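PDB 5MU5: DUF115 domain-containing protein from Magnetospirillum magneticum AMB-1, which is a Maf-type glycosyltransferase involved in flagella formation, probably by transferring sugars onto flagellin. Local coordinates for residues D516-A519 against K520-K524; K524-A527 against S528-P531. One frame throughout, in Å; residues are numbered along the deposited sequence.

Contact 1: D516-A519 against K520-K524; sequences DMKA and KDLAK
Lys-518 and Leu-522, one turn apart, lie side by side and point the same way, so the apolar part of the lysine runs alongside the leucine. The side chains come closest at Lys-518 CE and Leu-522 CD1, 3.9 Å, and the CG of the lysine is at the limit of contact with the same methyl. What makes this possible is a lysine drawn out straight, with CG anti to the backbone N (chi1 -179°) and the rest of the chain extended, which carries NZ past the leucine. There NZ forms a salt bridge with Asp-318 and a hydrogen bond with the carbonyl oxygen of Gln-295, while the leucine itself touches Asp-318.

Met-517 and Asp-521 repeat the side-by-side arrangement on a neighbouring face, through a single pair of side-chain atoms: Met-517 CG comes 4.0 Å from Asp-521 OD2, a methylene beside a carboxylate oxygen. That oxygen is held by a hydrogen bond with Thr-273 OG1, and the methionine rests on the same threonine.

Beneath both pairs the backbone supplies the firm link. Asp-521 N reaches Met-517 O at 2.8 Å with an N-H...O angle of 169°, and Leu-522 N reaches Lys-518 O at 2.8 Å. Lys-520 N bonds to Asp-516 O at 2.9 Å and Ala-523 N to Ala-519 O at 3.0 Å, the latter more bent (152°). Four successive i to i+4 bonds, with side chains paired at the same spacing, are the signature of a regular alpha-helix, here one whose Met-517, Lys-518, Asp-521 and Leu-522 side rests on loops of the mixed-sheet domain.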
ATOM      1  N   ASP A 516      38.374   7.301 -18.660  1.00 47.75           N
ATOM      2  CA  ASP A 516      37.986   8.686 -19.014  1.00 47.97           C
ATOM      3  C   ASP A 516      36.477   8.850 -19.126  1.00 45.50           C
ATOM      4  O   ASP A 516      35.919   9.839 -18.637  1.00 42.92           O
ATOM      5  CB  ASP A 516      38.645   9.137 -20.330  1.00 51.06           C
ATOM      6  CG  ASP A 516      40.134   9.475 -20.166  1.00 55.13           C
ATOM      7  OD1 ASP A 516      40.679   9.183 -19.084  1.00 55.84           O
ATOM      8  OD2 ASP A 516      40.756  10.037 -21.114  1.00 60.12           O
ATOM      9  N   MET A 517      35.825   7.880 -19.772  1.00 45.26           N
ATOM     10  CA  MET A 517      34.378   7.881 -19.927  1.00 45.58           C
ATOM     11  C   MET A 517      33.711   7.860 -18.545  1.00 43.18           C
ATOM     12  O   MET A 517      32.750   8.614 -18.282  1.00 40.60           O
ATOM     13  CB  MET A 517      33.934   6.673 -20.762  1.00 50.61           C
ATOM     14  CG  MET A 517      32.442   6.663 -21.122  1.00 54.57           C
ATOM     15  SD  MET A 517      31.872   5.172 -21.995  1.00 60.34           S
ATOM     16  CE  MET A 517      32.940   5.206 -23.454  1.00 57.62           C
ATOM     17  N   LYS A 518      34.241   7.010 -17.663  1.00 42.32           N
ATOM     18  CA  LYS A 518      33.763   6.900 -16.288  1.00 40.75           C
ATOM     19  C   LYS A 518      33.881   8.239 -15.572  1.00 42.05           C
ATOM     20  O   LYS A 518      32.918   8.679 -14.938  1.00 42.17           O
ATOM     21  CB  LYS A 518      34.545   5.841 -15.502  1.00 41.13           C
ATOM     22  CG  LYS A 518      34.055   5.693 -14.069  1.00 41.36           C
ATOM     23  CD  LYS A 518      34.848   4.684 -13.255  1.00 42.58           C
ATOM     24  CE  LYS A 518      34.233   4.634 -11.874  1.00 44.84           C
ATOM     25  NZ  LYS A 518      34.921   3.680 -10.981  1.00 48.72           N
ATOM     26  N   ALA A 519      35.052   8.872 -15.662  1.00 41.89           N
ATOM     27  CA  ALA A 519      35.282  10.177 -15.026  1.00 42.67           C
ATOM     28  C   ALA A 519      34.346  11.234 -15.579  1.00 42.65           C
ATOM     29  O   ALA A 519      33.859  12.082 -14.837  1.00 41.84           O
ATOM     30  CB  ALA A 519      36.720  10.624 -15.199  1.00 42.11           C
ATOM     31  N   LYS A 520      34.107  11.180 -16.885  1.00 43.69           N
ATOM     32  CA  LYS A 520      33.175  12.104 -17.526  1.00 45.72           C
ATOM     33  C   LYS A 520      31.784  11.906 -16.933  1.00 44.71           C
ATOM     34  O   LYS A 520      31.158  12.843 -16.448  1.00 45.15           O
ATOM     35  CB  LYS A 520      33.151  11.873 -19.038  1.00 46.77           C
ATOM     36  CG  LYS A 520      32.288  12.846 -19.816  1.00 52.25           C
ATOM     37  CD  LYS A 520      32.339  12.532 -21.303  1.00 57.75           C
ATOM     38  CE  LYS A 520      31.422  13.440 -22.126  1.00 64.02           C
ATOM     39  NZ  LYS A 520      31.916  14.844 -22.271  1.00 62.47           N
ATOM     40  N   ASP A 521      31.314  10.664 -16.955  1.00 45.54           N
ATOM     41  CA  ASP A 521      29.987  10.350 -16.461  1.00 43.52           C
ATOM     42  C   ASP A 521      29.804  10.619 -14.965  1.00 39.62           C
ATOM     43  O   ASP A 521      28.751  11.085 -14.577  1.00 41.67           O
ATOM     44  CB  ASP A 521      29.594   8.930 -16.874  1.00 49.87           C
ATOM     45  CG  ASP A 521      29.387   8.795 -18.416  1.00 55.17           C
ATOM     46  OD1 ASP A 521      29.395   9.837 -19.131  1.00 54.16           O
ATOM     47  OD2 ASP A 521      29.220   7.644 -18.906  1.00 53.65           O
ATOM     48  N   LEU A 522      30.820  10.403 -14.135  1.00 37.17           N
ATOM     49  CA  LEU A 522      30.726  10.811 -12.721  1.00 38.31           C
ATOM     50  C   LEU A 522      30.663  12.325 -12.547  1.00 38.15           C
ATOM     51  O   LEU A 522      29.984  12.828 -11.646  1.00 37.92           O
ATOM     52  CB  LEU A 522      31.869  10.221 -11.880  1.00 40.04           C
ATOM     53  CG  LEU A 522      31.723   8.704 -11.641  1.00 39.71           C
ATOM     54  CD1 LEU A 522      32.930   8.174 -10.907  1.00 41.64           C
ATOM     55  CD2 LEU A 522      30.469   8.387 -10.850  1.00 41.45           C
ATOM     56  N   ALA A 523      31.361  13.063 -13.411  1.00 38.01           N
ATOM     57  CA  ALA A 523      31.268  14.517 -13.390  1.00 37.30           C
ATOM     58  C   ALA A 523      29.824  14.960 -13.710  1.00 38.13           C
ATOM     59  O   ALA A 523      29.286  15.846 -13.057  1.00 39.08           O
ATOM     60  CB  ALA A 523      32.266  15.119 -14.368  1.00 36.64           C
ATOM     61  N   LYS A 524      29.184  14.330 -14.693  1.00 39.14           N
ATOM     62  CA  LYS A 524      27.770  14.653 -15.004  1.00 42.36           C
ATOM     63  C   LYS A 524      26.859  14.362 -13.828  1.00 40.44           C
ATOM     64  O   LYS A 524      26.048  15.181 -13.421  1.00 44.88           O
ATOM     65  CB  LYS A 524      27.282  13.859 -16.216  1.00 45.68           C
ATOM     66  CG  LYS A 524      27.931  14.311 -17.504  1.00 48.54           C
ATOM     67  CD  LYS A 524      27.422  13.575 -18.723  1.00 51.51           C
ATOM     68  CE  LYS A 524      27.884  14.337 -19.948  1.00 58.16           C
ATOM     69  NZ  LYS A 524      27.740  13.530 -21.184  1.00 65.29           N
TER

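Contact 2: K524-A527 against S528-P531; sequences KVRA and SFRP
The C-terminal end of helix 515-528 is where this contact forms, and its centre is the carbonyl oxygen of Val-525, on which Ser-528 and Phe-529 converge. Ser-528 OG donates to Val-525 O at 2.6 Å. With chi1 at 71° the hydroxyl sits between the backbone N and the carbonyl carbon of its own residue, a setting that turns it back over the preceding turn; it lies only 16° out of the plane of the accepting carbonyl. Ser-528 N bonds to the same oxygen at 2.9 Å but arrives well above that plane, 61° out of it. One serine thus grips Val-525 O twice, from different directions.

The i to i+4 pattern fades at the same place. Ser-528 N to Lys-524 O is a weak bond of 3.1 Å, and Phe-529 N makes two long, weak bonds, to Val-525 O and to Arg-526 O. Phe-529 is the first residue to leave helical backbone angles.

The side chains of Val-525 and Phe-529 nevertheless stay side by side. Val-525 CG1 meets the far end of the ring, 3.4 Å from Phe-529 CZ, while Val-525 O stands over the centre of one ring face, 3.7 Å above its plane. Both residues also pack on Phe-319 of strand 319-322 and Leu-404 of helix 393-404, which makes the pair part of a buried apolar cluster. Arg-526 points its guanidinium to Asp-363 in a salt bridge. Beyond the phenylalanine, Arg-530 pairs through its backbone with Ile-263. The whole is a helix C-terminus, tightened by i to i+3 bonds, passing directly into an edge strand of the mixed sheet.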
ATOM      1  N   LYS A 524      29.184  14.330 -14.693  1.00 39.14           N
ATOM      2  CA  LYS A 524      27.770  14.653 -15.004  1.00 42.36           C
ATOM      3  C   LYS A 524      26.859  14.362 -13.828  1.00 40.44           C
ATOM      4  O   LYS A 524      26.048  15.181 -13.421  1.00 44.88           O
ATOM      5  CB  LYS A 524      27.282  13.859 -16.216  1.00 45.68           C
ATOM      6  CG  LYS A 524      27.931  14.311 -17.504  1.00 48.54           C
ATOM      7  CD  LYS A 524      27.422  13.575 -18.723  1.00 51.51           C
ATOM      8  CE  LYS A 524      27.884  14.337 -19.948  1.00 58.16           C
ATOM      9  NZ  LYS A 524      27.740  13.530 -21.184  1.00 65.29           N
ATOM     10  N   VAL A 525      27.007  13.189 -13.259  1.00 40.80           N
ATOM     11  CA  VAL A 525      26.225  12.825 -12.098  1.00 40.76           C
ATOM     12  C   VAL A 525      26.403  13.863 -10.991  1.00 42.09           C
ATOM     13  O   VAL A 525      25.443  14.402 -10.462  1.00 42.85           O
ATOM     14  CB  VAL A 525      26.644  11.432 -11.595  1.00 40.09           C
ATOM     15  CG1 VAL A 525      26.126  11.190 -10.178  1.00 41.31           C
ATOM     16  CG2 VAL A 525      26.139  10.359 -12.561  1.00 40.58           C
ATOM     17  N   ARG A 526      27.653  14.137 -10.661  1.00 44.78           N
ATOM     18  CA  ARG A 526      28.001  15.054  -9.592  1.00 46.77           C
ATOM     19  C   ARG A 526      27.423  16.448  -9.839  1.00 44.74           C
ATOM     20  O   ARG A 526      26.954  17.099  -8.919  1.00 43.95           O
ATOM     21  CB  ARG A 526      29.511  15.121  -9.524  1.00 51.50           C
ATOM     22  CG  ARG A 526      30.056  15.934  -8.396  1.00 56.73           C
ATOM     23  CD  ARG A 526      30.046  15.109  -7.145  1.00 60.47           C
ATOM     24  NE  ARG A 526      30.165  15.955  -5.965  1.00 64.05           N
ATOM     25  CZ  ARG A 526      30.009  15.503  -4.731  1.00 66.37           C
ATOM     26  NH1 ARG A 526      29.731  14.209  -4.537  1.00 68.54           N
ATOM     27  NH2 ARG A 526      30.135  16.335  -3.704  1.00 65.36           N
ATOM     28  N   ALA A 527      27.462  16.898 -11.087  1.00 43.10           N
ATOM     29  CA  ALA A 527      26.925  18.207 -11.434  1.00 44.26           C
ATOM     30  C   ALA A 527      25.415  18.253 -11.301  1.00 43.91           C
ATOM     31  O   ALA A 527      24.878  19.320 -11.127  1.00 43.04           O
ATOM     32  CB  ALA A 527      27.332  18.601 -12.850  1.00 44.88           C
ATOM     33  N   SER A 528      24.737  17.105 -11.374  1.00 43.96           N
ATOM     34  CA  SER A 528      23.260  17.064 -11.284  1.00 45.70           C
ATOM     35  C   SER A 528      22.723  17.074  -9.833  1.00 48.40           C
ATOM     36  O   SER A 528      21.565  17.431  -9.590  1.00 52.82           O
ATOM     37  CB  SER A 528      22.721  15.843 -12.030  1.00 43.10           C
ATOM     38  OG  SER A 528      23.046  14.654 -11.316  1.00 41.92           O
ATOM     39  N   PHE A 529      23.547  16.668  -8.874  1.00 47.58           N
ATOM     40  CA  PHE A 529      23.181  16.788  -7.478  1.00 47.82           C
ATOM     41  C   PHE A 529      22.988  18.272  -7.081  1.00 49.26           C
ATOM     42  O   PHE A 529      23.941  19.052  -7.074  1.00 50.61           O
ATOM     43  CB  PHE A 529      24.273  16.191  -6.576  1.00 49.23           C
ATOM     44  CG  PHE A 529      24.541  14.717  -6.790  1.00 48.93           C
ATOM     45  CD1 PHE A 529      23.544  13.856  -7.247  1.00 47.90           C
ATOM     46  CD2 PHE A 529      25.779  14.181  -6.444  1.00 47.24           C
ATOM     47  CE1 PHE A 529      23.797  12.505  -7.402  1.00 46.34           C
ATOM     48  CE2 PHE A 529      26.032  12.830  -6.595  1.00 47.59           C
ATOM     49  CZ  PHE A 529      25.035  11.992  -7.074  1.00 44.88           C
ATOM     50  N   ARG A 530      21.760  18.632  -6.726  1.00 47.87           N
ATOM     51  CA  ARG A 530      21.437  19.943  -6.204  1.00 49.25           C
ATOM     52  C   ARG A 530      21.925  20.080  -4.745  1.00 48.40           C
ATOM     53  O   ARG A 530      21.531  19.298  -3.879  1.00 45.43           O
ATOM     54  CB  ARG A 530      19.917  20.130  -6.265  1.00 54.86           C
ATOM     55  CG  ARG A 530      19.456  21.538  -5.890  1.00 61.99           C
ATOM     56  CD  ARG A 530      17.937  21.626  -5.766  1.00 65.37           C
ATOM     57  NE  ARG A 530      17.507  22.462  -4.636  1.00 66.87           N
ATOM     58  CZ  ARG A 530      16.236  22.706  -4.303  1.00 66.77           C
ATOM     59  NH1 ARG A 530      15.235  22.192  -5.004  1.00 65.77           N
ATOM     60  NH2 ARG A 530      15.959  23.472  -3.257  1.00 67.73           N
ATOM     61  N   PRO A 531      22.784  21.075  -4.454  1.00 48.28           N
ATOM     62  CA  PRO A 531      23.246  21.245  -3.059  1.00 47.99           C
ATOM     63  C   PRO A 531      22.119  21.620  -2.091  1.00 47.98           C
ATOM     64  O   PRO A 531      21.224  22.364  -2.452  1.00 46.65           O
ATOM     65  CB  PRO A 531      24.253  22.406  -3.145  1.00 50.46           C
ATOM     66  CG  PRO A 531      24.584  22.548  -4.603  1.00 50.03           C
ATOM     67  CD  PRO A 531      23.384  22.067  -5.366  1.00 48.33           C
TER

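In the fold
Contact 1 and contact 2 follow one another along helix 515-528, their centres 12 Å apart, and share Lys-524. Contact 1 occupies the earlier turns, at the surface about 38 Å from the centre of the chain; contact 2 is the helix end, partly buried and about 32 Å from that centre. The chain therefore runs inward along the helix and leaves it into strand 530-531, which lies antiparallel to strand 262-263 at one edge of the mixed sheet. Helix and strand together attach to the domain that includes the MptE-like region, and the next helix, 534-541, follows shortly after the strand.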